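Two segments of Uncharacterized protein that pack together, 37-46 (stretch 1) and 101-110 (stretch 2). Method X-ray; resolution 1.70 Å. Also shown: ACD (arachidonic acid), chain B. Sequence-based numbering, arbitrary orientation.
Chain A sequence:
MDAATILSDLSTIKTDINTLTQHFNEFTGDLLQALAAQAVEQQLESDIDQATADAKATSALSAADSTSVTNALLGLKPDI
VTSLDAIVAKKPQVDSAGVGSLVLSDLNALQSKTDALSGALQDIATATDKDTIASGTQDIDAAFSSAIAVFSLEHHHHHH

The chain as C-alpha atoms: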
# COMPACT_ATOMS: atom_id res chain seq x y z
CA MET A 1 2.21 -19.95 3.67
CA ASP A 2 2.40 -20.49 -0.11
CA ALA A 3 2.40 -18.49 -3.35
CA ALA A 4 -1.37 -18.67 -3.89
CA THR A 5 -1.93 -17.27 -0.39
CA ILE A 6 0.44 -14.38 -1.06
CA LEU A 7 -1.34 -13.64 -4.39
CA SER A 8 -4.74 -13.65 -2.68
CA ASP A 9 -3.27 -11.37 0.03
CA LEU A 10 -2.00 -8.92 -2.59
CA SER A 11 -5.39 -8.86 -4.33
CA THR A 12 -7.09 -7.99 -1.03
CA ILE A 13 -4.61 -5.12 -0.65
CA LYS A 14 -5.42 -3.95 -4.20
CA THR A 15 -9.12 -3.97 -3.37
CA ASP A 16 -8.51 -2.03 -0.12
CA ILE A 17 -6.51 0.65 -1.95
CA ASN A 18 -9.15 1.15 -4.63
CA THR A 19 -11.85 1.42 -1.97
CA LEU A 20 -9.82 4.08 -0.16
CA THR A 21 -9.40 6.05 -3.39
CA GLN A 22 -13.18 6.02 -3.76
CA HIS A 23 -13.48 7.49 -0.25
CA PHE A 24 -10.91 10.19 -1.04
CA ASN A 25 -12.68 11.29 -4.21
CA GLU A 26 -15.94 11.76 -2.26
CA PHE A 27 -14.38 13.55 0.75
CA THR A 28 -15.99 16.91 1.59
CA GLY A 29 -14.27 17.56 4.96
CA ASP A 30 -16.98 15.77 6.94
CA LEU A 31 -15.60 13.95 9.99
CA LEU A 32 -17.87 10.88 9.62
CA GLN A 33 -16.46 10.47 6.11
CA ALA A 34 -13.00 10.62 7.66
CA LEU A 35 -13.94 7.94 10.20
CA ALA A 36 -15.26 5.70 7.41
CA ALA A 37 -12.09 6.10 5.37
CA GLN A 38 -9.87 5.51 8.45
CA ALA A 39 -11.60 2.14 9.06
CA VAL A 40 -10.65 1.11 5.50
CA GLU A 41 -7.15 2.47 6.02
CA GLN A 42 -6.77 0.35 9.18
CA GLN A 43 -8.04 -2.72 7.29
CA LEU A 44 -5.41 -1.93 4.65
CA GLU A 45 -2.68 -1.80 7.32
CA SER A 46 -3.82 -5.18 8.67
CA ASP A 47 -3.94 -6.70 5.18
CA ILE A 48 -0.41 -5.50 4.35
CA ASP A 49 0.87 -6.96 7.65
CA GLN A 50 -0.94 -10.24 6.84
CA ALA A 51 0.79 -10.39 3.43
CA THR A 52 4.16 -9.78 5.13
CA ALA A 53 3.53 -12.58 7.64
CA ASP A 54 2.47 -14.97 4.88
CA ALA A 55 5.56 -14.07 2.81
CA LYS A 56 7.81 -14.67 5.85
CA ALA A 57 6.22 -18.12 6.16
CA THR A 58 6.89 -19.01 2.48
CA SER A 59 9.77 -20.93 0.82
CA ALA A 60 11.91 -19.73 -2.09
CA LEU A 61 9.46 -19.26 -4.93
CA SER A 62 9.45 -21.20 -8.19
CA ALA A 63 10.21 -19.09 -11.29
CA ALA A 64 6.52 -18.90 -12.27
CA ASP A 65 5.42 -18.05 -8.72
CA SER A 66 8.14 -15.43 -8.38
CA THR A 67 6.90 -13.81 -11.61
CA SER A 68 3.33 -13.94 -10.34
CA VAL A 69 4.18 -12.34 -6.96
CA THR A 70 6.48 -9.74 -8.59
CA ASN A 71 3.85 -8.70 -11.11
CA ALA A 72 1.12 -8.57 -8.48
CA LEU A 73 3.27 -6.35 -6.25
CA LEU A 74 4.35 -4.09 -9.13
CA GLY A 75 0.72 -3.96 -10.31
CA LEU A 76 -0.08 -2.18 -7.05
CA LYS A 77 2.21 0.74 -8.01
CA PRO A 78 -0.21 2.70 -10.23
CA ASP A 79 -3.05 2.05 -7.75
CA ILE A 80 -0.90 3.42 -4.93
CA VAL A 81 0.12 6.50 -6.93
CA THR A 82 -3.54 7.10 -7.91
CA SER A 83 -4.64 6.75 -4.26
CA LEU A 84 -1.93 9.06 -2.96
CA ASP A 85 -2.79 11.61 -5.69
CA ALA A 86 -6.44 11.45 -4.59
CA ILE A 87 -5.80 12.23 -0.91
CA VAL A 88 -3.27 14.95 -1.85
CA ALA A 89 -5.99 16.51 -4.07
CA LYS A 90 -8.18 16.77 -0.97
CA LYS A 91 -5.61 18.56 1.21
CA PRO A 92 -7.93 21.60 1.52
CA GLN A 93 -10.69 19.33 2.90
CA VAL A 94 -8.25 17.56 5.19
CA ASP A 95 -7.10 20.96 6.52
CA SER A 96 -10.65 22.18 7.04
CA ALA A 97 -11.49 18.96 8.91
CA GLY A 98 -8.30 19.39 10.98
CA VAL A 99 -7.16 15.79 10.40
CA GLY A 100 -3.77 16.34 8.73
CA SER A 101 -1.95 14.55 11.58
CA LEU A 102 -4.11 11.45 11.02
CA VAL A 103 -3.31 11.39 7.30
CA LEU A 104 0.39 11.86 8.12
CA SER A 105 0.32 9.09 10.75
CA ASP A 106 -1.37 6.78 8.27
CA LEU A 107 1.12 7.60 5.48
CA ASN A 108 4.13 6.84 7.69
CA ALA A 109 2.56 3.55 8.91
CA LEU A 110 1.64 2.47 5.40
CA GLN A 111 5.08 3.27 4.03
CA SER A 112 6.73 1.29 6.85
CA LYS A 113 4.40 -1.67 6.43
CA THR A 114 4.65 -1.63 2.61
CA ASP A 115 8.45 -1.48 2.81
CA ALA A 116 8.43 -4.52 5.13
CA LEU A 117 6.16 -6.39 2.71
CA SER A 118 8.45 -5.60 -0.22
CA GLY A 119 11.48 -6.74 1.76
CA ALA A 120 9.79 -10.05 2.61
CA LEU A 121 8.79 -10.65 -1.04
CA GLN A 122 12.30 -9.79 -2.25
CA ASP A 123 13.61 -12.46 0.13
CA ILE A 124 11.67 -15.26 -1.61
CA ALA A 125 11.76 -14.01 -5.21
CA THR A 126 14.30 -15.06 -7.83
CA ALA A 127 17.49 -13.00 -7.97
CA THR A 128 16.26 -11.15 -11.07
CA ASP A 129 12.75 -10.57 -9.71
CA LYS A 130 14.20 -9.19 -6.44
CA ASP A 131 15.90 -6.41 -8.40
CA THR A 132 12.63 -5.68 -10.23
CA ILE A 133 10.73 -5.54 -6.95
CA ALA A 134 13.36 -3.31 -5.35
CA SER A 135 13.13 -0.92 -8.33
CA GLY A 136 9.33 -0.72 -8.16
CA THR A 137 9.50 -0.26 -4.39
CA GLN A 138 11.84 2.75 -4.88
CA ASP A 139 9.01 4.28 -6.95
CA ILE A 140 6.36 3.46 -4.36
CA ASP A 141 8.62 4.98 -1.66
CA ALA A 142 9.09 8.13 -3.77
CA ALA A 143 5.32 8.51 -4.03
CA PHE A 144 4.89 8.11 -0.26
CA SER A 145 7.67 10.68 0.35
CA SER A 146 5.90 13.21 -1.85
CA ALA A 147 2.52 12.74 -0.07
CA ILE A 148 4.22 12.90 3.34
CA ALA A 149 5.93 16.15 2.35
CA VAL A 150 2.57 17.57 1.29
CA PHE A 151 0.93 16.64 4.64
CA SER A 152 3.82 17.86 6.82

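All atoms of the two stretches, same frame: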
# COMPACT_ATOMS: atom_id res chain seq x y z
N ALA A 37 -13.32 6.33 6.12
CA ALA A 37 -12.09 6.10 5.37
C ALA A 37 -11.00 5.53 6.29
O ALA A 37 -10.26 4.63 5.88
CB ALA A 37 -11.63 7.37 4.70
N GLN A 38 -10.90 6.02 7.52
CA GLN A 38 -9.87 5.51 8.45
C GLN A 38 -10.07 4.03 8.75
O GLN A 38 -9.08 3.30 8.91
CB GLN A 38 -9.82 6.32 9.75
CG GLN A 38 -8.80 5.84 10.77
CD GLN A 38 -7.35 6.02 10.32
OE1 GLN A 38 -6.42 5.52 10.97
NE2 GLN A 38 -7.15 6.75 9.24
N ALA A 39 -11.32 3.57 8.82
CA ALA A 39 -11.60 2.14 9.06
C ALA A 39 -11.02 1.31 7.89
O ALA A 39 -10.39 0.27 8.11
CB ALA A 39 -13.10 1.90 9.20
N VAL A 40 -11.21 1.79 6.67
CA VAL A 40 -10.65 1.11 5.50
C VAL A 40 -9.13 1.17 5.54
O VAL A 40 -8.45 0.18 5.25
CB VAL A 40 -11.17 1.67 4.17
CG1 VAL A 40 -10.61 0.86 3.01
CG2 VAL A 40 -12.69 1.64 4.13
N GLU A 41 -8.59 2.33 5.92
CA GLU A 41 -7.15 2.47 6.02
C GLU A 41 -6.55 1.49 7.03
O GLU A 41 -5.47 0.94 6.80
CB GLU A 41 -6.77 3.89 6.37
CG GLU A 41 -5.28 4.17 6.32
CD GLU A 41 -4.51 3.72 7.54
OE1 GLU A 41 -5.12 3.50 8.62
OE2 GLU A 41 -3.26 3.62 7.43
N GLN A 42 -7.26 1.26 8.14
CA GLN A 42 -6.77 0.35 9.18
C GLN A 42 -6.87 -1.10 8.72
O GLN A 42 -5.99 -1.92 9.04
CB GLN A 42 -7.51 0.59 10.49
CG GLN A 42 -7.10 1.90 11.15
CD GLN A 42 -5.74 1.80 11.83
OE1 GLN A 42 -4.75 2.37 11.37
NE2 GLN A 42 -5.69 1.07 12.92
N GLN A 43 -7.92 -1.40 7.95
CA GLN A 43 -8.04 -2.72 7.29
C GLN A 43 -6.87 -2.93 6.33
O GLN A 43 -6.27 -4.01 6.28
CB GLN A 43 -9.36 -2.83 6.54
CG GLN A 43 -9.67 -4.24 6.05
CD GLN A 43 -9.67 -5.28 7.17
OE1 GLN A 43 -10.41 -5.16 8.14
NE2 GLN A 43 -8.83 -6.31 7.03
N LEU A 44 -6.54 -1.88 5.58
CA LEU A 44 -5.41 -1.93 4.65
C LEU A 44 -4.11 -2.23 5.40
O LEU A 44 -3.34 -3.11 4.99
CB LEU A 44 -5.28 -0.62 3.86
CG LEU A 44 -4.06 -0.42 2.96
CD1 LEU A 44 -3.90 -1.58 1.98
CD2 LEU A 44 -4.14 0.90 2.22
N GLU A 45 -3.87 -1.53 6.50
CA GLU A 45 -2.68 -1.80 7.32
C GLU A 45 -2.61 -3.27 7.75
O GLU A 45 -1.56 -3.92 7.64
CB GLU A 45 -2.64 -0.90 8.56
CG GLU A 45 -2.36 0.58 8.28
CD GLU A 45 -2.05 1.38 9.54
OE1 GLU A 45 -1.76 0.79 10.60
OE2 GLU A 45 -2.09 2.62 9.49
N SER A 46 -3.73 -3.80 8.23
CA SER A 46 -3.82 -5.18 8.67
C SER A 46 -3.53 -6.15 7.52
O SER A 46 -2.83 -7.15 7.70
CB SER A 46 -5.22 -5.46 9.23
OG SER A 46 -5.32 -6.75 9.78
N SER A 101 -2.84 15.44 10.80
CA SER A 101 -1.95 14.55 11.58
C SER A 101 -2.34 13.07 11.44
O SER A 101 -1.49 12.19 11.46
CB SER A 101 -1.84 14.96 13.05
OG SER A 101 -3.06 14.75 13.76
N LEU A 102 -3.64 12.81 11.27
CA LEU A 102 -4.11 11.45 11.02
C LEU A 102 -3.67 10.91 9.65
O LEU A 102 -3.19 9.79 9.53
CB LEU A 102 -5.64 11.41 11.18
CG LEU A 102 -6.28 10.03 11.01
CD1 LEU A 102 -5.71 9.03 12.01
CD2 LEU A 102 -7.80 10.16 11.19
N VAL A 103 -3.81 11.73 8.61
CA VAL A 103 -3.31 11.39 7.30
C VAL A 103 -1.80 11.11 7.37
O VAL A 103 -1.33 10.08 6.86
CB VAL A 103 -3.62 12.47 6.26
CG1 VAL A 103 -2.97 12.16 4.93
CG2 VAL A 103 -5.14 12.61 6.10
N LEU A 104 -1.06 11.99 8.03
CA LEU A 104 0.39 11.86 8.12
C LEU A 104 0.75 10.58 8.86
O LEU A 104 1.63 9.83 8.41
CB LEU A 104 1.00 13.08 8.80
CG LEU A 104 2.52 13.15 8.84
CD1 LEU A 104 3.09 13.08 7.43
CD2 LEU A 104 2.97 14.42 9.55
N SER A 105 0.07 10.31 9.97
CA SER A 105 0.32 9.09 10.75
C SER A 105 0.10 7.85 9.90
O SER A 105 0.91 6.90 9.91
CB SER A 105 -0.58 9.06 11.98
OG SER A 105 -0.35 7.90 12.77
N ASP A 106 -1.01 7.86 9.16
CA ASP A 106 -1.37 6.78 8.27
C ASP A 106 -0.32 6.59 7.17
O ASP A 106 0.11 5.47 6.90
CB ASP A 106 -2.73 7.03 7.60
CG ASP A 106 -3.91 6.86 8.54
OD1 ASP A 106 -3.77 6.45 9.71
OD2 ASP A 106 -5.04 7.14 8.06
N LEU A 107 0.11 7.69 6.56
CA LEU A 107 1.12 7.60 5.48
C LEU A 107 2.41 6.96 5.98
O LEU A 107 2.97 6.09 5.30
CB LEU A 107 1.41 8.96 4.89
CG LEU A 107 0.32 9.55 3.99
CD1 LEU A 107 0.63 11.02 3.74
CD2 LEU A 107 0.20 8.78 2.68
N ASN A 108 2.88 7.39 7.14
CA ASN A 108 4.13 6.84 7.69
C ASN A 108 3.98 5.35 8.03
O ASN A 108 4.88 4.55 7.74
CB ASN A 108 4.57 7.65 8.90
CG ASN A 108 5.19 8.96 8.51
OD1 ASN A 108 6.06 9.01 7.64
ND2 ASN A 108 4.75 10.05 9.16
N ALA A 109 2.83 4.96 8.62
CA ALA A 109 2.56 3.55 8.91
C ALA A 109 2.51 2.71 7.65
O ALA A 109 3.09 1.63 7.58
CB ALA A 109 1.26 3.39 9.69
N LEU A 110 1.78 3.20 6.65
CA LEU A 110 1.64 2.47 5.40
C LEU A 110 2.96 2.32 4.66
O LEU A 110 3.23 1.24 4.10
CB LEU A 110 0.61 3.16 4.51
CG LEU A 110 -0.84 2.98 4.99
CD1 LEU A 110 -1.72 4.03 4.32
CD2 LEU A 110 -1.37 1.57 4.73
C1 ACD B . -11.55 10.55 3.52
C2 ACD B . -10.25 10.48 4.30
C3 ACD B . -9.77 11.87 4.64
C4 ACD B . -8.66 11.82 5.69
C5 ACD B . -9.11 11.02 6.89
C6 ACD B . -8.51 9.91 7.36
C7 ACD B . -7.23 9.34 6.79
C8 ACD B . -7.47 8.09 5.96
C9 ACD B . -6.77 7.78 4.86
C10 ACD B . -5.68 8.64 4.24
C11 ACD B . -4.31 8.17 4.65
C12 ACD B . -3.37 7.65 3.84
C13 ACD B . -3.48 7.41 2.35
C14 ACD B . -4.02 5.99 2.21
C15 ACD B . -3.71 5.15 1.22
C16 ACD B . -2.76 5.50 0.11
C17 ACD B . -2.28 4.22 -0.56
C18 ACD B . -1.38 3.41 0.36
C19 ACD B . -0.79 2.22 -0.37
C20 ACD B . -0.42 1.07 0.53
O1 ACD B . -11.43 10.63 2.29
O2 ACD B . -12.65 10.51 4.10

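Both stretches are interior segments of longer helices, and they run nearly parallel, their N-to-C directions 16° apart and their axes 10.7 Å apart at closest approach. Each is held by its own backbone ladder, for example Leu110 N to Asp106 O at 2.8 Å. Glu41 lies abreast of Asp106 and Glu45 abreast of Leu110, so one four-residue step on each helix brings the next pair into register. The shared interface is modest, 347 Å² summed over both sides.

Ser101, at the start of stretch 2, stays out of reach. Leu102 points sideways, but its branched end comes back toward Gln38, whose side chain projects toward stretch 2; its CD2 also lies 3.9 Å from C6 of the arachidonic acid. Val103 turns away from stretch 1 and places CG2 3.6 Å from ligand C4, a natural use for a buried aliphatic side chain.

Asp106 is the polar centre. Its carboxylate, swung in from a sideways CB by an m rotamer, meets the amide end of Gln38, a neutral group suited to lie beside an acid. Glu41 is less obvious company: its OE1 stands 3.4 Å from Asp106 OD1, two acceptors with no hydrogen bond between them. Acid crowding continues within stretch 1, where Glu41 OE2 and Glu45 OE2 are 2.6 Å apart, a separation suggesting that one acid group is protonated and donates to the other.

Leu107 faces away from stretch 1, its CD2 3.9 Å from ligand C12. Ala109 points toward stretch 1, and its small methyl CB packs 3.4 Å from Glu45 OE2. Leu110 closes the contact with the largest covered area: CD2 lies 3.8 Å from Leu44 CG, an apolar pairing, and equally near Glu45 CG, while CD1 approaches ligand C14 at 3.7 Å.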